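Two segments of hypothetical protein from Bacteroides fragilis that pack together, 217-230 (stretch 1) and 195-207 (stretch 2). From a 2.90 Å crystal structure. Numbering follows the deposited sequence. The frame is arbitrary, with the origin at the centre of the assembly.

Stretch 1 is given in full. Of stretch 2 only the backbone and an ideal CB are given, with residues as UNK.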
# COMPACT_ATOMS: atom_id res chain seq x y z
N ASN A 217 -9.30 -28.85 11.36
CA ASN A 217 -9.82 -27.56 10.93
C ASN A 217 -11.34 -27.54 10.83
O ASN A 217 -11.97 -28.51 10.40
CB ASN A 217 -9.24 -27.19 9.59
CG ASN A 217 -9.70 -25.84 9.12
OD1 ASN A 217 -10.62 -25.73 8.32
ND2 ASN A 217 -9.16 -24.79 9.71
N ASN A 218 -11.91 -26.39 11.20
CA ASN A 218 -13.33 -26.06 11.09
C ASN A 218 -13.50 -24.61 10.59
O ASN A 218 -14.32 -24.37 9.71
CB ASN A 218 -14.06 -26.29 12.41
CG ASN A 218 -14.32 -27.75 12.67
OD1 ASN A 218 -15.08 -28.40 11.95
ND2 ASN A 218 -13.68 -28.32 13.69
N TRP A 219 -12.71 -23.65 11.13
CA TRP A 219 -12.73 -22.25 10.72
C TRP A 219 -11.59 -21.91 9.77
O TRP A 219 -10.43 -22.26 10.01
CB TRP A 219 -12.62 -21.34 11.95
CG TRP A 219 -12.83 -19.89 11.63
CD1 TRP A 219 -14.02 -19.24 11.53
CD2 TRP A 219 -11.81 -18.94 11.30
NE1 TRP A 219 -13.81 -17.92 11.18
CE2 TRP A 219 -12.46 -17.71 11.03
CE3 TRP A 219 -10.42 -19.01 11.17
CZ2 TRP A 219 -11.76 -16.56 10.66
CZ3 TRP A 219 -9.72 -17.86 10.82
CH2 TRP A 219 -10.39 -16.67 10.54
N TYR A 220 -11.92 -21.13 8.73
CA TYR A 220 -10.97 -20.63 7.75
C TYR A 220 -11.57 -19.44 7.02
O TYR A 220 -12.80 -19.28 7.00
CB TYR A 220 -10.55 -21.73 6.75
CG TYR A 220 -11.69 -22.40 6.02
CD1 TYR A 220 -12.35 -23.49 6.57
CD2 TYR A 220 -12.05 -22.00 4.74
CE1 TYR A 220 -13.38 -24.13 5.90
CE2 TYR A 220 -13.05 -22.66 4.03
CZ TYR A 220 -13.73 -23.72 4.62
OH TYR A 220 -14.76 -24.37 3.99
N THR A 221 -10.72 -18.57 6.47
CA THR A 221 -11.18 -17.39 5.74
C THR A 221 -11.38 -17.75 4.28
O THR A 221 -10.88 -18.77 3.83
CB THR A 221 -10.17 -16.22 5.91
OG1 THR A 221 -8.92 -16.55 5.30
CG2 THR A 221 -9.94 -15.86 7.35
N SER A 222 -12.16 -16.92 3.56
CA SER A 222 -12.40 -17.07 2.13
C SER A 222 -11.96 -15.83 1.31
O SER A 222 -11.91 -15.93 0.09
CB SER A 222 -13.87 -17.35 1.87
OG SER A 222 -14.26 -18.54 2.53
N ASN A 223 -11.62 -14.69 1.95
CA ASN A 223 -11.16 -13.51 1.21
C ASN A 223 -10.37 -12.58 2.14
O ASN A 223 -10.36 -12.79 3.36
CB ASN A 223 -12.33 -12.76 0.54
CG ASN A 223 -13.45 -12.33 1.46
OD1 ASN A 223 -13.23 -11.60 2.44
ND2 ASN A 223 -14.68 -12.68 1.14
N ALA A 224 -9.71 -11.57 1.56
CA ALA A 224 -8.91 -10.59 2.30
C ALA A 224 -9.73 -9.73 3.27
O ALA A 224 -9.15 -9.17 4.20
CB ALA A 224 -8.18 -9.68 1.33
N ASN A 225 -11.06 -9.60 3.05
CA ASN A 225 -11.91 -8.79 3.94
C ASN A 225 -12.33 -9.54 5.19
O ASN A 225 -12.85 -8.90 6.11
CB ASN A 225 -13.15 -8.27 3.21
CG ASN A 225 -12.81 -7.35 2.06
OD1 ASN A 225 -11.92 -6.49 2.16
ND2 ASN A 225 -13.51 -7.50 0.94
N ASN A 226 -12.12 -10.87 5.27
CA ASN A 226 -12.47 -11.61 6.49
C ASN A 226 -11.48 -11.30 7.60
O ASN A 226 -10.33 -10.95 7.31
CB ASN A 226 -12.49 -13.12 6.27
CG ASN A 226 -13.45 -13.62 5.22
OD1 ASN A 226 -13.07 -14.39 4.34
ND2 ASN A 226 -14.71 -13.27 5.33
N TYR A 227 -11.93 -11.43 8.85
CA TYR A 227 -11.09 -11.18 10.02
C TYR A 227 -11.39 -12.19 11.12
O TYR A 227 -12.42 -12.88 11.09
CB TYR A 227 -11.31 -9.74 10.54
CG TYR A 227 -12.73 -9.46 11.00
CD1 TYR A 227 -13.14 -9.76 12.29
CD2 TYR A 227 -13.66 -8.92 10.13
CE1 TYR A 227 -14.45 -9.52 12.71
CE2 TYR A 227 -14.97 -8.66 10.54
CZ TYR A 227 -15.37 -8.97 11.83
OH TYR A 227 -16.66 -8.74 12.26
N LEU A 228 -10.50 -12.22 12.12
CA LEU A 228 -10.64 -13.05 13.32
C LEU A 228 -10.31 -12.20 14.52
O LEU A 228 -9.16 -11.75 14.63
CB LEU A 228 -9.70 -14.26 13.23
CG LEU A 228 -9.58 -15.14 14.48
CD1 LEU A 228 -10.92 -15.74 14.89
CD2 LEU A 228 -8.56 -16.23 14.26
N THR A 229 -11.29 -11.96 15.42
CA THR A 229 -11.08 -11.15 16.62
C THR A 229 -10.91 -12.03 17.84
O THR A 229 -11.69 -12.95 18.04
CB THR A 229 -12.22 -10.15 16.84
OG1 THR A 229 -12.55 -9.53 15.62
CG2 THR A 229 -11.87 -9.07 17.85
N ILE A 230 -9.89 -11.74 18.65
CA ILE A 230 -9.58 -12.41 19.91
C ILE A 230 -10.07 -11.47 20.98
O ILE A 230 -9.61 -10.33 21.01
CB ILE A 230 -8.05 -12.71 20.05
CG1 ILE A 230 -7.64 -13.97 19.26
CG2 ILE A 230 -7.63 -12.86 21.52
CD1 ILE A 230 -7.91 -13.91 17.81
N UNK A 195 -10.59 -17.05 26.56
CA UNK A 195 -10.68 -16.23 25.35
C UNK A 195 -11.99 -16.51 24.61
O UNK A 195 -12.44 -17.65 24.54
CB UNK A 195 -9.48 -16.49 24.43
N UNK A 196 -12.59 -15.45 24.03
CA UNK A 196 -13.79 -15.51 23.20
C UNK A 196 -13.39 -15.06 21.79
O UNK A 196 -12.41 -14.32 21.65
CB UNK A 196 -14.91 -14.64 23.77
N UNK A 197 -14.11 -15.52 20.76
CA UNK A 197 -13.79 -15.18 19.37
C UNK A 197 -14.99 -14.64 18.62
O UNK A 197 -16.12 -15.08 18.83
CB UNK A 197 -13.24 -16.41 18.64
N UNK A 198 -14.72 -13.71 17.70
CA UNK A 198 -15.73 -13.13 16.82
C UNK A 198 -15.16 -13.09 15.41
O UNK A 198 -13.95 -12.94 15.25
CB UNK A 198 -16.15 -11.73 17.29
N UNK A 199 -16.01 -13.29 14.41
CA UNK A 199 -15.59 -13.27 13.01
C UNK A 199 -16.78 -12.99 12.09
O UNK A 199 -17.93 -13.32 12.43
CB UNK A 199 -14.93 -14.60 12.63
N UNK A 200 -16.51 -12.39 10.93
CA UNK A 200 -17.57 -12.13 9.94
C UNK A 200 -17.91 -13.38 9.13
O UNK A 200 -18.95 -13.39 8.49
CB UNK A 200 -17.15 -11.00 8.99
N UNK A 201 -17.04 -14.42 9.15
CA UNK A 201 -17.27 -15.66 8.41
C UNK A 201 -17.22 -16.86 9.36
O UNK A 201 -16.42 -16.86 10.30
CB UNK A 201 -16.24 -15.82 7.29
N UNK A 202 -18.10 -17.85 9.12
CA UNK A 202 -18.21 -19.09 9.91
C UNK A 202 -18.16 -18.85 11.42
O UNK A 202 -17.37 -19.50 12.11
CB UNK A 202 -17.09 -20.05 9.52
N UNK A 203 -18.99 -17.94 11.97
CA UNK A 203 -18.95 -17.71 13.43
C UNK A 203 -19.29 -18.97 14.23
O UNK A 203 -18.72 -19.21 15.30
CB UNK A 203 -19.92 -16.59 13.81
N UNK A 204 -20.18 -19.81 13.68
CA UNK A 204 -20.60 -21.09 14.26
C UNK A 204 -19.43 -22.10 14.43
O UNK A 204 -19.55 -23.01 15.24
CB UNK A 204 -21.69 -21.71 13.38
N UNK A 205 -18.32 -21.94 13.66
CA UNK A 205 -17.17 -22.84 13.73
C UNK A 205 -16.02 -22.29 14.60
O UNK A 205 -14.93 -22.86 14.57
CB UNK A 205 -16.66 -23.11 12.32
N UNK A 206 -16.25 -21.22 15.38
CA UNK A 206 -15.18 -20.62 16.19
C UNK A 206 -14.87 -21.37 17.49
O UNK A 206 -13.84 -21.10 18.10
CB UNK A 206 -15.56 -19.18 16.53
N UNK A 207 -15.72 -22.33 17.89
CA UNK A 207 -15.49 -23.13 19.09
C UNK A 207 -14.24 -24.00 19.00
O UNK A 207 -13.63 -24.34 20.03
CB UNK A 207 -16.71 -24.02 19.36

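Position 195 precedes the strand, and its CB points toward stretch 1, 5.0 Å from CG2 of Ile-230. An apolar neighbour favours an aliphatic or aromatic side chain. The residue is Ile-195, whose CG2 packs 3.9 Å from CG2 of Ile-230.

At 196 the CB points away and meets nothing of stretch 1, so almost any side chain would do; it is Ser-196.

Positions 197 and 198 run antiparallel to the strand of stretch 1, opposite Ile-230 and Thr-229. At 197 the CB lies on the sheet face that carries Leu-228 and Ile-230, 4.5 Å from CD1 of Leu-228. A large apolar side chain could bridge these two. Phe-197 does so: its CD2 is 4.1 Å from Leu-228 CD1 and its CE2 3.9 Å from Ile-230 CG1.

Position 198 pairs through its backbone with Thr-229: N to Thr-229 O is 3.1 Å, and Thr-229 N to the O of 198 is 2.8 Å. The CB, 4.3 Å from Thr-229 CB, suits a beta-branched residue or a long flexible one. Lys-198 is the second; its aliphatic start lies beside Thr-229 and its end leads away.

At 199 the CB is 3.4 Å from Tyr-227 O and 3.8 Å from Trp-219 NE1. So tight and polar a site calls for a small side chain, preferably a hydroxyl. Ser-199 places OG 2.7 Å from Tyr-227 O and 3.1 Å from the O of position 201; both carbonyls are within reach of its one proton.

Position 200 has its CB toward stretch 1, 3.6 Å from Tyr-227 CE2, with the amide N of Tyr-227 and ND2 of Asn-226 nearby as donors. A short acceptor, Asp or Asn, is indicated. Asp-200 takes both: OD1 accepts from Tyr-227 N at 3.1 Å, and OD2 accepts a weak bond from Asn-226 ND2 at 3.3 Å.

At 201 the backbone O accepts from Trp-219 NE1 at 3.0 Å whatever the side chain. The CB, 3.6 Å from Asn-226 ND2, points toward stretch 1, where an aliphatic group could pack beside the indole. Ile-201 brings CG2 to 4.2 Å from Trp-219 CZ2.

Position 202 has phi/psi of 44/52, a left-handed conformation easiest for Gly, Asn or Asp. Yet its CB faces Trp-219 CD1 at 3.8 Å, and the Tyr-220 ring and carbonyl lie beyond, inviting a long cationic donor. Arg-202 lays its guanidinium flat on the Tyr-220 ring, centres 3.7 Å apart, and NH1 donates to Ser-222 OG at 3.3 Å.

Positions 203 and 204 make no contact. At 203 the CB points away and phi is -61, which a proline accepts; it is Pro-203. At 204 the CB points sideways into open space and a polar residue would do; it is Asp-204.

At 205 the CB is 3.7 Å from Asn-218 O, and many residues would fit; Lys-205 directs its end away.

At 206 the CB points sideways, 5.2 Å from Trp-219 CD1, so a branched aliphatic could reach the indole. Leu-206 sets CD2 over its face, 3.4 Å from Trp-219 CD1.

Position 207 is out of reach, with room for a CB; it is Gly-207.

Stretch 2 (195-207) ISFKSDIRPDKLG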
# COMPACT_ATOMS: atom_id res chain seq x y z
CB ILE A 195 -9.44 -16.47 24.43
CG1 ILE A 195 -8.16 -15.96 25.11
CG2 ILE A 195 -9.63 -15.80 23.05
CD1 ILE A 195 -6.89 -16.19 24.31
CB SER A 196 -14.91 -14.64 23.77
OG SER A 196 -14.76 -14.39 25.16
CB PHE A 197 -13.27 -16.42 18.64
CG PHE A 197 -12.07 -17.07 19.27
CD1 PHE A 197 -12.21 -18.07 20.22
CD2 PHE A 197 -10.78 -16.70 18.90
CE1 PHE A 197 -11.10 -18.67 20.80
CE2 PHE A 197 -9.67 -17.29 19.49
CZ PHE A 197 -9.84 -18.27 20.44
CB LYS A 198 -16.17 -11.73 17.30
CG LYS A 198 -17.14 -11.79 18.46
CD LYS A 198 -17.65 -10.42 18.91
CE LYS A 198 -18.92 -9.99 18.20
NZ LYS A 198 -19.44 -8.69 18.71
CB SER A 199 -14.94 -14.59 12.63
OG SER A 199 -14.54 -14.59 11.27
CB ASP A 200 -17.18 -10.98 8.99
CG ASP A 200 -15.93 -11.21 8.19
OD1 ASP A 200 -15.03 -11.94 8.68
OD2 ASP A 200 -15.84 -10.67 7.07
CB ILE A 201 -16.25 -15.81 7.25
CG1 ILE A 201 -16.68 -16.92 6.29
CG2 ILE A 201 -14.80 -16.04 7.75
CD1 ILE A 201 -16.08 -16.83 4.94
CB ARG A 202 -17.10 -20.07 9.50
CG ARG A 202 -17.22 -20.54 8.08
CD ARG A 202 -16.05 -21.39 7.64
NE ARG A 202 -16.20 -21.71 6.22
CZ ARG A 202 -15.77 -20.97 5.20
NH1 ARG A 202 -15.09 -19.85 5.42
NH2 ARG A 202 -15.99 -21.36 3.96
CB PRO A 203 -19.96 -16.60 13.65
CG PRO A 203 -20.86 -16.66 12.46
CD PRO A 203 -20.01 -17.10 11.33
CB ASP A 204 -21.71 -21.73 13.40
CG ASP A 204 -21.36 -21.93 11.92
OD1 ASP A 204 -21.20 -20.91 11.20
OD2 ASP A 204 -21.26 -23.11 11.48
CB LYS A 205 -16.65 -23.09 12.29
CG LYS A 205 -17.68 -23.65 11.31
CD LYS A 205 -18.35 -24.92 11.81
CE LYS A 205 -19.10 -25.65 10.72
NZ LYS A 205 -20.04 -26.67 11.27
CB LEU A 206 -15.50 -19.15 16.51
CG LEU A 206 -15.57 -18.18 15.31
CD1 LEU A 206 -16.17 -16.87 15.73
CD2 LEU A 206 -14.20 -17.94 14.71
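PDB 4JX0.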